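Local coordinates for protein CsuE (Acinetobacter baumannii, PDB 6FJY) that forms the adhesive tip of archaic chaperone-usher Csu pili, through which the bacterium probably attaches to surfaces and begins to build biofilms, at residues V14-L19 / I175-D180; T64-N69 / S115-V120; P179-L184 / I208-N213. All blocks are in the same frame, centred on the assembly; numbering follows the deposited sequence.

In the fold
Strand 167-184 is common to interactions 1 and 3, and interaction 2 borders it through strand 119-136. Interaction 1 pairs it in parallel with strand 9-15, and interaction 3 pairs it in antiparallel with strand 202-210; the two share Pro179 and Asp180. Both are buried and rest on backbone bonding, but interaction 1 adds a carboxylate at a helix start, and interaction 3 adds a disulfide and two close arginines. Interaction 2 lies at the surface, with centres about 10 Å from interaction 1 and 16 Å from interaction 3. It has no strand pairing of its own and relies on one glutamate carboxylate, yet it meets interaction 1 through the packing of Val177 on Leu68, and interaction 3 where Pro118 lies against Pro179 and Ser211.

Interaction 1: V14-L19 / I175-D180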
ATOM      1  N   VAL D  14       4.291   5.568  -1.730  1.00 63.60           N
ATOM      2  CA  VAL D  14       3.312   6.034  -2.710  1.00 64.66           C
ATOM      3  C   VAL D  14       2.896   4.867  -3.601  1.00 67.78           C
ATOM      4  O   VAL D  14       3.741   4.049  -3.990  1.00 54.83           O
ATOM      5  CB  VAL D  14       3.861   7.216  -3.532  1.00 63.59           C
ATOM      6  CG1 VAL D  14       5.238   6.914  -4.087  1.00 60.98           C
ATOM      7  CG2 VAL D  14       2.896   7.595  -4.669  1.00 67.21           C
ATOM      8  N   PRO D  15       1.603   4.730  -3.909  1.00 62.93           N
ATOM      9  CA  PRO D  15       1.176   3.695  -4.853  1.00 58.82           C
ATOM     10  C   PRO D  15       1.644   4.016  -6.259  1.00 61.88           C
ATOM     11  O   PRO D  15       1.789   5.179  -6.641  1.00 57.83           O
ATOM     12  CB  PRO D  15      -0.353   3.730  -4.753  1.00 69.02           C
ATOM     13  CG  PRO D  15      -0.662   5.078  -4.219  1.00 70.35           C
ATOM     14  CD  PRO D  15       0.456   5.395  -3.277  1.00 63.22           C
ATOM     15  N   SER D  16       1.877   2.951  -7.030  1.00 71.66           N
ATOM     16  CA  SER D  16       2.600   3.076  -8.293  1.00 69.48           C
ATOM     17  C   SER D  16       1.808   3.880  -9.318  1.00 64.58           C
ATOM     18  O   SER D  16       2.364   4.759  -9.988  1.00 60.26           O
ATOM     19  CB  SER D  16       2.931   1.686  -8.833  1.00 71.61           C
ATOM     20  OG  SER D  16       3.651   1.769 -10.042  1.00 83.09           O
ATOM     21  N   ILE D  17       0.508   3.599  -9.444  1.00 73.79           N
ATOM     22  CA  ILE D  17      -0.300   4.243 -10.474  1.00 68.65           C
ATOM     23  C   ILE D  17      -0.505   5.717 -10.150  1.00 67.62           C
ATOM     24  O   ILE D  17      -0.440   6.577 -11.036  1.00 61.59           O
ATOM     25  CB  ILE D  17      -1.639   3.506 -10.631  1.00 70.92           C
ATOM     26  CG1 ILE D  17      -1.394   2.026 -10.927  1.00 84.26           C
ATOM     27  CG2 ILE D  17      -2.511   4.177 -11.719  1.00 63.76           C
ATOM     28  CD1 ILE D  17      -0.623   1.775 -12.203  1.00 83.17           C
ATOM     29  N   TYR D  18      -0.775   6.027  -8.879  1.00 70.72           N
ATOM     30  CA  TYR D  18      -0.902   7.415  -8.458  1.00 73.96           C
ATOM     31  C   TYR D  18       0.373   8.185  -8.767  1.00 70.81           C
ATOM     32  O   TYR D  18       0.325   9.314  -9.268  1.00 58.90           O
ATOM     33  CB  TYR D  18      -1.236   7.464  -6.964  1.00 73.25           C
ATOM     34  CG  TYR D  18      -1.419   8.845  -6.371  1.00 84.63           C
ATOM     35  CD1 TYR D  18      -0.322   9.649  -6.078  1.00 92.78           C
ATOM     36  CD2 TYR D  18      -2.689   9.329  -6.060  1.00 91.13           C
ATOM     37  CE1 TYR D  18      -0.475  10.902  -5.523  1.00105.09           C
ATOM     38  CE2 TYR D  18      -2.855  10.589  -5.498  1.00106.09           C
ATOM     39  CZ  TYR D  18      -1.739  11.371  -5.232  1.00110.03           C
ATOM     40  OH  TYR D  18      -1.876  12.623  -4.676  1.00108.82           O
ATOM     41  N   LEU D  19       1.525   7.570  -8.495  1.00 68.06           N
ATOM     42  CA  LEU D  19       2.811   8.181  -8.805  1.00 69.04           C
ATOM     43  C   LEU D  19       2.927   8.558 -10.277  1.00 68.11           C
ATOM     44  O   LEU D  19       3.553   9.567 -10.612  1.00 77.56           O
ATOM     45  CB  LEU D  19       3.930   7.216  -8.416  1.00 57.78           C
ATOM     46  CG  LEU D  19       5.362   7.610  -8.741  1.00 61.09           C
ATOM     47  CD1 LEU D  19       5.662   8.974  -8.123  1.00 78.11           C
ATOM     48  CD2 LEU D  19       6.315   6.562  -8.203  1.00 60.47           C
ATOM     49  N   ILE D 175      12.294   5.922  -0.715  1.00 84.65           N
ATOM     50  CA  ILE D 175      10.963   5.992  -1.303  1.00 77.70           C
ATOM     51  C   ILE D 175      10.521   4.573  -1.627  1.00 74.68           C
ATOM     52  O   ILE D 175      11.218   3.849  -2.347  1.00 73.73           O
ATOM     53  CB  ILE D 175      10.938   6.859  -2.575  1.00 75.22           C
ATOM     54  CG1 ILE D 175      11.330   8.297  -2.260  1.00 69.30           C
ATOM     55  CG2 ILE D 175       9.562   6.792  -3.262  1.00 54.71           C
ATOM     56  CD1 ILE D 175      11.537   9.147  -3.508  1.00 60.72           C
ATOM     57  N   THR D 176       9.369   4.175  -1.097  1.00 71.93           N
ATOM     58  CA  THR D 176       8.824   2.841  -1.315  1.00 66.52           C
ATOM     59  C   THR D 176       7.622   2.954  -2.253  1.00 65.26           C
ATOM     60  O   THR D 176       6.583   3.508  -1.883  1.00 56.13           O
ATOM     61  CB  THR D 176       8.431   2.181   0.005  1.00 71.24           C
ATOM     62  OG1 THR D 176       9.590   2.039   0.838  1.00 69.94           O
ATOM     63  CG2 THR D 176       7.835   0.813  -0.253  1.00 70.65           C
ATOM     64  N   VAL D 177       7.777   2.421  -3.455  1.00 64.87           N
ATOM     65  CA  VAL D 177       6.720   2.361  -4.449  1.00 61.51           C
ATOM     66  C   VAL D 177       5.919   1.094  -4.202  1.00 67.13           C
ATOM     67  O   VAL D 177       6.483  -0.007  -4.160  1.00 63.15           O
ATOM     68  CB  VAL D 177       7.314   2.374  -5.865  1.00 62.81           C
ATOM     69  CG1 VAL D 177       6.232   2.484  -6.902  1.00 58.71           C
ATOM     70  CG2 VAL D 177       8.329   3.516  -5.999  1.00 58.41           C
ATOM     71  N   LEU D 178       4.581   1.247  -4.037  1.00 71.11           N
ATOM     72  CA  LEU D 178       3.703   0.161  -3.641  1.00 71.38           C
ATOM     73  C   LEU D 178       2.968  -0.413  -4.839  1.00 67.05           C
ATOM     74  O   LEU D 178       2.650   0.310  -5.784  1.00 80.56           O
ATOM     75  CB  LEU D 178       2.678   0.640  -2.613  1.00 82.93           C
ATOM     76  CG  LEU D 178       3.272   1.075  -1.273  1.00 75.87           C
ATOM     77  CD1 LEU D 178       2.195   1.631  -0.371  1.00 67.97           C
ATOM     78  CD2 LEU D 178       3.955  -0.094  -0.621  1.00 72.18           C
ATOM     79  N   PRO D 179       2.703  -1.716  -4.819  1.00 75.47           N
ATOM     80  CA  PRO D 179       1.823  -2.301  -5.833  1.00 75.49           C
ATOM     81  C   PRO D 179       0.447  -1.656  -5.782  1.00 78.06           C
ATOM     82  O   PRO D 179      -0.033  -1.241  -4.724  1.00 64.40           O
ATOM     83  CB  PRO D 179       1.764  -3.782  -5.446  1.00 75.55           C
ATOM     84  CG  PRO D 179       2.989  -4.009  -4.641  1.00 76.22           C
ATOM     85  CD  PRO D 179       3.236  -2.731  -3.898  1.00 69.14           C
ATOM     86  N   ASP D 180      -0.191  -1.587  -6.946  1.00 91.33           N
ATOM     87  CA  ASP D 180      -1.390  -0.780  -7.109  1.00 85.87           C
ATOM     88  C   ASP D 180      -2.261  -1.371  -8.211  1.00 85.78           C
ATOM     89  O   ASP D 180      -1.744  -1.887  -9.204  1.00 87.64           O
ATOM     90  CB  ASP D 180      -1.010   0.668  -7.439  1.00 82.84           C
ATOM     91  CG  ASP D 180      -2.152   1.630  -7.238  1.00 75.32           C
ATOM     92  OD1 ASP D 180      -3.237   1.177  -6.813  1.00 78.64           O
ATOM     93  OD2 ASP D 180      -1.964   2.835  -7.498  1.00 66.87           O
TER
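A parallel beta ladder that runs out into the first turn of a short helix joins strand 9-15 to strand 167-184. Val14 N donates to Thr176 O at 3.1 Å, nearly along the C=O axis, while Leu178 N reaches Val14 O at 2.9 Å from above the carbonyl plane. The ladder then weakens, Ser16 N meeting Leu178 O in a bent, weak bond. Val14 and Val177 share one face of the ladder. There Val177 CG1, anti to the backbone N, touches Ser16 CB at 3.9 Å, and its CG2 faces Leu19 CD2 at 4.3 Å, with Leu68 of strand 67-73 packed against both Val177 and Leu19. Pro15 and Leu178 share the other face, where Trp6 of the CsuC chaperone packs on both. Within the Ig-like beta sandwich, the ladder thus gives way to helix 16-21, with Pro15 at the N-cap position. Asp180 meets this helix start. With CG anti to its backbone N (chi1 -164°), its carboxylate lies alongside the Pro15 ring, OD2 3.3 Å from Pro15 CB, and crosses Ile17 obliquely. OD2 accepts from Ile17 N at 3.2 Å through its anti lone pair, in a bond bent to 136°. The same oxygen forms a salt bridge with Arg182, so the positive guanidinium and the helix N-terminus together probably hold this buried carboxylate in its ionised form.

Interaction 2: T64-N69 / S115-V120; sequences TGEKLN and SVSPGV
The carboxylate of Glu66 carries the contact, clasped between a serine of the facing loop and a threonine of its own turn. Its OE2 receives Ser117 OG on the syn lone pair at 2.3 Å, shorter than an ordinary hydrogen bond and therefore either strained or imprecisely placed. OE1 turns to the backbone of the same residue, where Ser117 N approaches at 3.4 Å in a weak bond. Ser117 thus reaches both oxygens, OE1 only weakly. Ser117 OG sits between its own backbone N and carbonyl carbon, the crowded position, which brings the hydroxyl round to face the glutamate. Beside this polar pair the Glu66 and Val116 side chains slide past each other in opposite directions, Val116 CG2 pressing against Glu66 CB at 3.5 Å. The other branch of the valine, CG1, meets Leu68 CD2 at 3.9 Å as the two side chains cross obliquely. At 93° the chi1 of Val116 is well away from a staggered value.

Thr64 makes the next layer. Thr64 OG1 accepts from Glu66 N at 3.0 Å, which makes an ST turn, and donates to the anti lone pair of Glu66 OE2 at 2.9 Å. Farther in, Leu68 and Val116 both rest on Val177 and Tyr121, so that this surface loop contact sits on the strands of the Ig-like sandwich; Gly119 in turn bonds through its backbone to Val177. Apolar packing of Val116 on Glu66 and Leu68 accompanies the polar grip. With two hydroxyl donors on OE2 and a weak backbone donor on OE1, the carboxylate is probably kept ionised and its rotation fixed.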
ATOM      1  N   THR D  64      16.214  -3.739  -9.725  1.00101.49           N
ATOM      2  CA  THR D  64      15.964  -3.535 -11.143  1.00102.61           C
ATOM      3  C   THR D  64      16.917  -2.539 -11.778  1.00101.37           C
ATOM      4  O   THR D  64      17.021  -2.500 -13.009  1.00110.17           O
ATOM      5  CB  THR D  64      14.530  -3.057 -11.351  1.00 92.35           C
ATOM      6  OG1 THR D  64      14.357  -1.784 -10.718  1.00 85.82           O
ATOM      7  CG2 THR D  64      13.562  -4.044 -10.743  1.00 96.11           C
ATOM      8  N   GLY D  65      17.611  -1.738 -10.980  1.00102.73           N
ATOM      9  CA  GLY D  65      18.341  -0.618 -11.523  1.00100.31           C
ATOM     10  C   GLY D  65      17.469   0.529 -11.968  1.00 92.98           C
ATOM     11  O   GLY D  65      17.997   1.528 -12.469  1.00 87.46           O
ATOM     12  N   GLU D  66      16.152   0.414 -11.816  1.00 95.69           N
ATOM     13  CA  GLU D  66      15.270   1.533 -12.097  1.00104.57           C
ATOM     14  C   GLU D  66      15.524   2.656 -11.102  1.00102.03           C
ATOM     15  O   GLU D  66      15.862   2.421  -9.938  1.00 92.36           O
ATOM     16  CB  GLU D  66      13.806   1.101 -12.037  1.00108.86           C
ATOM     17  CG  GLU D  66      13.408   0.097 -13.106  1.00110.91           C
ATOM     18  CD  GLU D  66      12.011  -0.453 -12.898  1.00106.41           C
ATOM     19  OE1 GLU D  66      11.073   0.012 -13.582  1.00101.18           O
ATOM     20  OE2 GLU D  66      11.852  -1.345 -12.038  1.00103.27           O
ATOM     21  N   LYS D  67      15.366   3.890 -11.574  1.00 99.12           N
ATOM     22  CA  LYS D  67      15.719   5.064 -10.794  1.00 96.98           C
ATOM     23  C   LYS D  67      14.586   6.069 -10.850  1.00 91.79           C
ATOM     24  O   LYS D  67      14.141   6.451 -11.936  1.00 97.64           O
ATOM     25  CB  LYS D  67      17.017   5.712 -11.303  1.00 98.92           C
ATOM     26  CG  LYS D  67      18.216   4.780 -11.357  1.00 99.72           C
ATOM     27  CD  LYS D  67      19.513   5.541 -11.620  1.00 98.55           C
ATOM     28  CE  LYS D  67      20.715   4.600 -11.668  1.00 92.68           C
ATOM     29  NZ  LYS D  67      21.984   5.229 -11.137  1.00 91.40           N
ATOM     30  N   LEU D  68      14.117   6.488  -9.685  1.00 91.50           N
ATOM     31  CA  LEU D  68      13.186   7.598  -9.596  1.00 85.47           C
ATOM     32  C   LEU D  68      13.962   8.903  -9.477  1.00 83.97           C
ATOM     33  O   LEU D  68      15.103   8.929  -9.007  1.00 82.37           O
ATOM     34  CB  LEU D  68      12.255   7.444  -8.392  1.00 75.99           C
ATOM     35  CG  LEU D  68      11.101   6.456  -8.476  1.00 70.10           C
ATOM     36  CD1 LEU D  68      10.502   6.294  -7.100  1.00 67.35           C
ATOM     37  CD2 LEU D  68      10.053   6.953  -9.467  1.00 66.96           C
ATOM     38  N   ASN D  69      13.321   9.992  -9.886  1.00 80.74           N
ATOM     39  CA  ASN D  69      13.906  11.320  -9.789  1.00 86.84           C
ATOM     40  C   ASN D  69      13.011  12.177  -8.910  1.00 83.42           C
ATOM     41  O   ASN D  69      11.825  12.345  -9.200  1.00 72.55           O
ATOM     42  CB  ASN D  69      14.093  11.937 -11.174  1.00 95.42           C
ATOM     43  CG  ASN D  69      15.158  11.217 -11.978  1.00 96.96           C
ATOM     44  OD1 ASN D  69      14.920  10.791 -13.109  1.00 98.55           O
ATOM     45  ND2 ASN D  69      16.341  11.059 -11.384  1.00 87.30           N
ATOM     46  N   SER D 115       6.929   6.242 -14.345  1.00112.71           N
ATOM     47  CA  SER D 115       6.358   4.903 -14.275  1.00113.93           C
ATOM     48  C   SER D 115       7.469   3.930 -13.913  1.00 98.69           C
ATOM     49  O   SER D 115       8.412   3.747 -14.690  1.00101.05           O
ATOM     50  CB  SER D 115       5.701   4.517 -15.603  1.00124.31           C
ATOM     51  OG  SER D 115       5.149   3.213 -15.548  1.00129.28           O
ATOM     52  N   VAL D 116       7.357   3.311 -12.735  1.00 97.54           N
ATOM     53  CA  VAL D 116       8.418   2.470 -12.191  1.00102.37           C
ATOM     54  C   VAL D 116       7.795   1.308 -11.427  1.00 90.09           C
ATOM     55  O   VAL D 116       6.646   1.371 -10.983  1.00 86.97           O
ATOM     56  CB  VAL D 116       9.376   3.283 -11.285  1.00103.08           C
ATOM     57  CG1 VAL D 116       8.952   3.206  -9.813  1.00 95.88           C
ATOM     58  CG2 VAL D 116      10.796   2.820 -11.473  1.00114.75           C
ATOM     59  N   SER D 117       8.567   0.231 -11.283  1.00 96.51           N
ATOM     60  CA  SER D 117       8.071  -0.976 -10.643  1.00 95.31           C
ATOM     61  C   SER D 117       8.011  -0.798  -9.127  1.00 89.13           C
ATOM     62  O   SER D 117       8.753   0.009  -8.562  1.00 84.32           O
ATOM     63  CB  SER D 117       8.960  -2.167 -10.985  1.00 86.31           C
ATOM     64  OG  SER D 117      10.272  -1.986 -10.484  1.00 92.54           O
ATOM     65  N   PRO D 118       7.118  -1.522  -8.451  1.00 93.56           N
ATOM     66  CA  PRO D 118       7.096  -1.468  -6.987  1.00 86.14           C
ATOM     67  C   PRO D 118       8.390  -2.022  -6.410  1.00 84.72           C
ATOM     68  O   PRO D 118       9.011  -2.927  -6.968  1.00 80.34           O
ATOM     69  CB  PRO D 118       5.893  -2.342  -6.609  1.00 70.35           C
ATOM     70  CG  PRO D 118       5.075  -2.441  -7.840  1.00 83.95           C
ATOM     71  CD  PRO D 118       6.035  -2.364  -8.985  1.00 93.38           C
ATOM     72  N   GLY D 119       8.782  -1.465  -5.281  1.00 80.93           N
ATOM     73  CA  GLY D 119      10.024  -1.825  -4.634  1.00 87.38           C
ATOM     74  C   GLY D 119      10.527  -0.653  -3.819  1.00 84.57           C
ATOM     75  O   GLY D 119       9.901   0.403  -3.751  1.00 61.36           O
ATOM     76  N   VAL D 120      11.680  -0.862  -3.196  1.00 95.93           N
ATOM     77  CA  VAL D 120      12.314   0.195  -2.417  1.00 82.37           C
ATOM     78  C   VAL D 120      13.300   0.936  -3.306  1.00 80.88           C
ATOM     79  O   VAL D 120      13.975   0.343  -4.155  1.00 77.62           O
ATOM     80  CB  VAL D 120      12.995  -0.366  -1.158  1.00 79.72           C
ATOM     81  CG1 VAL D 120      14.153  -1.282  -1.532  1.00 96.75           C
ATOM     82  CG2 VAL D 120      13.465   0.771  -0.281  1.00 75.06           C
TER

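Interaction 3: P179-L184 / I208-N213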
ATOM      1  N   PRO D 179       2.703  -1.716  -4.819  1.00 75.47           N
ATOM      2  CA  PRO D 179       1.823  -2.301  -5.833  1.00 75.49           C
ATOM      3  C   PRO D 179       0.447  -1.656  -5.782  1.00 78.06           C
ATOM      4  O   PRO D 179      -0.033  -1.241  -4.724  1.00 64.40           O
ATOM      5  CB  PRO D 179       1.764  -3.782  -5.446  1.00 75.55           C
ATOM      6  CG  PRO D 179       2.989  -4.009  -4.641  1.00 76.22           C
ATOM      7  CD  PRO D 179       3.236  -2.731  -3.898  1.00 69.14           C
ATOM      8  N   ASP D 180      -0.191  -1.587  -6.946  1.00 91.33           N
ATOM      9  CA  ASP D 180      -1.390  -0.780  -7.109  1.00 85.87           C
ATOM     10  C   ASP D 180      -2.261  -1.371  -8.211  1.00 85.78           C
ATOM     11  O   ASP D 180      -1.744  -1.887  -9.204  1.00 87.64           O
ATOM     12  CB  ASP D 180      -1.010   0.668  -7.439  1.00 82.84           C
ATOM     13  CG  ASP D 180      -2.152   1.630  -7.238  1.00 75.32           C
ATOM     14  OD1 ASP D 180      -3.237   1.177  -6.813  1.00 78.64           O
ATOM     15  OD2 ASP D 180      -1.964   2.835  -7.498  1.00 66.87           O
ATOM     16  N   CYS D 181      -3.580  -1.279  -8.033  1.00 77.26           N
ATOM     17  CA  CYS D 181      -4.534  -1.815  -8.996  1.00 82.04           C
ATOM     18  C   CYS D 181      -5.813  -0.987  -8.959  1.00 87.75           C
ATOM     19  O   CYS D 181      -6.168  -0.411  -7.927  1.00 84.62           O
ATOM     20  CB  CYS D 181      -4.865  -3.289  -8.724  1.00 79.41           C
ATOM     21  SG  CYS D 181      -3.540  -4.483  -9.038  1.00 58.81           S
ATOM     22  N   ARG D 182      -6.498  -0.932 -10.102  1.00 86.78           N
ATOM     23  CA  ARG D 182      -7.790  -0.267 -10.215  1.00 79.21           C
ATOM     24  C   ARG D 182      -8.738  -1.117 -11.044  1.00 71.61           C
ATOM     25  O   ARG D 182      -8.331  -1.700 -12.052  1.00 66.18           O
ATOM     26  CB  ARG D 182      -7.649   1.104 -10.850  1.00 73.90           C
ATOM     27  CG  ARG D 182      -6.948   2.091  -9.969  1.00 65.55           C
ATOM     28  CD  ARG D 182      -5.773   2.685 -10.685  1.00 81.45           C
ATOM     29  NE  ARG D 182      -5.661   4.117 -10.439  1.00 94.06           N
ATOM     30  CZ  ARG D 182      -5.142   4.642  -9.340  1.00 97.95           C
ATOM     31  NH1 ARG D 182      -4.690   3.852  -8.373  1.00 98.02           N
ATOM     32  NH2 ARG D 182      -5.073   5.957  -9.217  1.00106.60           N
ATOM     33  N   ILE D 183     -10.003  -1.176 -10.617  1.00 81.92           N
ATOM     34  CA  ILE D 183     -11.036  -1.977 -11.270  1.00 85.63           C
ATOM     35  C   ILE D 183     -12.060  -1.061 -11.923  1.00 74.97           C
ATOM     36  O   ILE D 183     -12.475  -0.051 -11.338  1.00 53.21           O
ATOM     37  CB  ILE D 183     -11.759  -2.921 -10.290  1.00 92.30           C
ATOM     38  CG1 ILE D 183     -10.860  -3.324  -9.133  1.00 83.50           C
ATOM     39  CG2 ILE D 183     -12.291  -4.149 -11.028  1.00 96.44           C
ATOM     40  CD1 ILE D 183     -11.601  -4.134  -8.109  1.00 87.08           C
ATOM     41  N   LEU D 184     -12.509  -1.455 -13.113  1.00 73.66           N
ATOM     42  CA  LEU D 184     -13.488  -0.701 -13.903  1.00 81.10           C
ATOM     43  C   LEU D 184     -14.397  -1.719 -14.589  1.00 75.63           C
ATOM     44  O   LEU D 184     -14.024  -2.304 -15.612  1.00 54.60           O
ATOM     45  CB  LEU D 184     -12.792   0.197 -14.917  1.00 87.70           C
ATOM     46  CG  LEU D 184     -13.634   1.217 -15.671  1.00 96.84           C
ATOM     47  CD1 LEU D 184     -14.426   2.086 -14.705  1.00 96.82           C
ATOM     48  CD2 LEU D 184     -12.709   2.069 -16.515  1.00 99.02           C
ATOM     49  N   ILE D 208      -8.795  -4.077 -15.604  1.00 68.42           N
ATOM     50  CA  ILE D 208      -7.987  -3.946 -14.396  1.00 64.98           C
ATOM     51  C   ILE D 208      -6.591  -3.465 -14.775  1.00 61.72           C
ATOM     52  O   ILE D 208      -5.874  -4.139 -15.524  1.00 56.12           O
ATOM     53  CB  ILE D 208      -7.913  -5.263 -13.606  1.00 64.62           C
ATOM     54  CG1 ILE D 208      -9.327  -5.683 -13.199  1.00 75.19           C
ATOM     55  CG2 ILE D 208      -7.020  -5.096 -12.388  1.00 58.57           C
ATOM     56  CD1 ILE D 208      -9.403  -6.929 -12.382  1.00 83.38           C
ATOM     57  N   ARG D 209      -6.206  -2.305 -14.250  1.00 65.31           N
ATOM     58  CA  ARG D 209      -4.894  -1.710 -14.476  1.00 66.48           C
ATOM     59  C   ARG D 209      -4.077  -1.890 -13.204  1.00 74.13           C
ATOM     60  O   ARG D 209      -4.421  -1.338 -12.152  1.00 79.81           O
ATOM     61  CB  ARG D 209      -5.015  -0.232 -14.850  1.00 71.48           C
ATOM     62  CG  ARG D 209      -5.895   0.007 -16.079  1.00 97.43           C
ATOM     63  CD  ARG D 209      -6.101   1.488 -16.353  1.00101.31           C
ATOM     64  NE  ARG D 209      -4.841   2.221 -16.272  1.00111.49           N
ATOM     65  CZ  ARG D 209      -4.609   3.230 -15.437  1.00112.64           C
ATOM     66  NH1 ARG D 209      -5.560   3.649 -14.610  1.00102.41           N
ATOM     67  NH2 ARG D 209      -3.426   3.831 -15.441  1.00116.64           N
ATOM     68  N   CYS D 210      -2.994  -2.658 -13.309  1.00 76.58           N
ATOM     69  CA  CYS D 210      -2.174  -3.036 -12.173  1.00 66.35           C
ATOM     70  C   CYS D 210      -0.718  -2.711 -12.475  1.00 78.44           C
ATOM     71  O   CYS D 210      -0.296  -2.648 -13.632  1.00 78.57           O
ATOM     72  CB  CYS D 210      -2.324  -4.536 -11.838  1.00 59.83           C
ATOM     73  SG  CYS D 210      -3.809  -5.044 -10.970  1.00 57.85           S
ATOM     74  N   SER D 211       0.048  -2.484 -11.414  1.00 92.25           N
ATOM     75  CA  SER D 211       1.496  -2.417 -11.545  1.00 95.36           C
ATOM     76  C   SER D 211       2.047  -3.786 -11.950  1.00 93.48           C
ATOM     77  O   SER D 211       1.349  -4.804 -11.900  1.00 95.72           O
ATOM     78  CB  SER D 211       2.122  -1.946 -10.237  1.00 83.36           C
ATOM     79  OG  SER D 211       1.457  -2.543  -9.140  1.00 80.04           O
ATOM     80  N   VAL D 212       3.318  -3.805 -12.372  1.00 95.21           N
ATOM     81  CA  VAL D 212       3.925  -5.075 -12.778  1.00 91.13           C
ATOM     82  C   VAL D 212       3.938  -6.038 -11.595  1.00 78.03           C
ATOM     83  O   VAL D 212       3.862  -5.639 -10.424  1.00 77.30           O
ATOM     84  CB  VAL D 212       5.340  -4.906 -13.353  1.00 91.59           C
ATOM     85  CG1 VAL D 212       5.287  -4.219 -14.712  1.00 93.58           C
ATOM     86  CG2 VAL D 212       6.219  -4.145 -12.389  1.00 92.19           C
ATOM     87  N   ASN D 213       4.033  -7.327 -11.915  1.00 92.88           N
ATOM     88  CA  ASN D 213       3.787  -8.421 -10.971  1.00 96.95           C
ATOM     89  C   ASN D 213       2.361  -8.226 -10.462  1.00 98.59           C
ATOM     90  O   ASN D 213       1.448  -8.101 -11.294  1.00110.64           O
ATOM     91  CB  ASN D 213       4.882  -8.440  -9.924  1.00103.90           C
ATOM     92  CG  ASN D 213       6.253  -8.356 -10.546  1.00105.85           C
ATOM     93  OD1 ASN D 213       7.089  -7.541 -10.145  1.00104.53           O
ATOM     94  ND2 ASN D 213       6.483  -9.178 -11.566  1.00110.03           N
TER
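Two antiparallel strands, 181-184 and 208-210, run at 172° to each other with a disulfide across the non-hydrogen-bonded pair of Cys181 and Cys210. This is the tight part. The CA atoms of the two cysteines are only 4.1 Å apart, and each SG leans back beside its own backbone N, so that the S-S bond spans the strands with a chi3 of 118°, a right-handed twist opened beyond the usual value. On the same face Ile183 and Ile208 lie side by side, Ile183 CG2 being 4.0 Å from Ile208 CG1, and Tyr216 packs on Ile208 and Cys210. The next residues on, Asp180 and Ser211, are clamped twice: Asp180 N donates to Ser211 OG at 2.9 Å, while Ser211 N reaches Asp180 O at 2.9 Å, nearly along its C=O axis. Beyond the disulfide, the hydrogen-bonded pair is closed by Arg182 N to Arg209 O, also 2.9 Å, and by the return bond from Arg209 N to Arg182 O.

The opposite face is looser and partly exposed. Here Arg182 and Arg209 cross obliquely, their guanidinium planes 90° apart, with Arg182 NE 4.2 Å from Arg209 NH1. Arg182, its chain bent at chi2 and chi3, folds back along its strand so that NH1 makes a salt bridge with Asp180 OD2 at 3.0 Å, OD1 lying at the edge of the guanidinium. Arg209 has its salt bridge with Glu21, of the same short helix whose Ile17 packs on both arginines. A covalent bond thus locks the strands on the buried side of this Spore Coat Protein U domain, while on the other the two acids probably offset the repulsion between like charges.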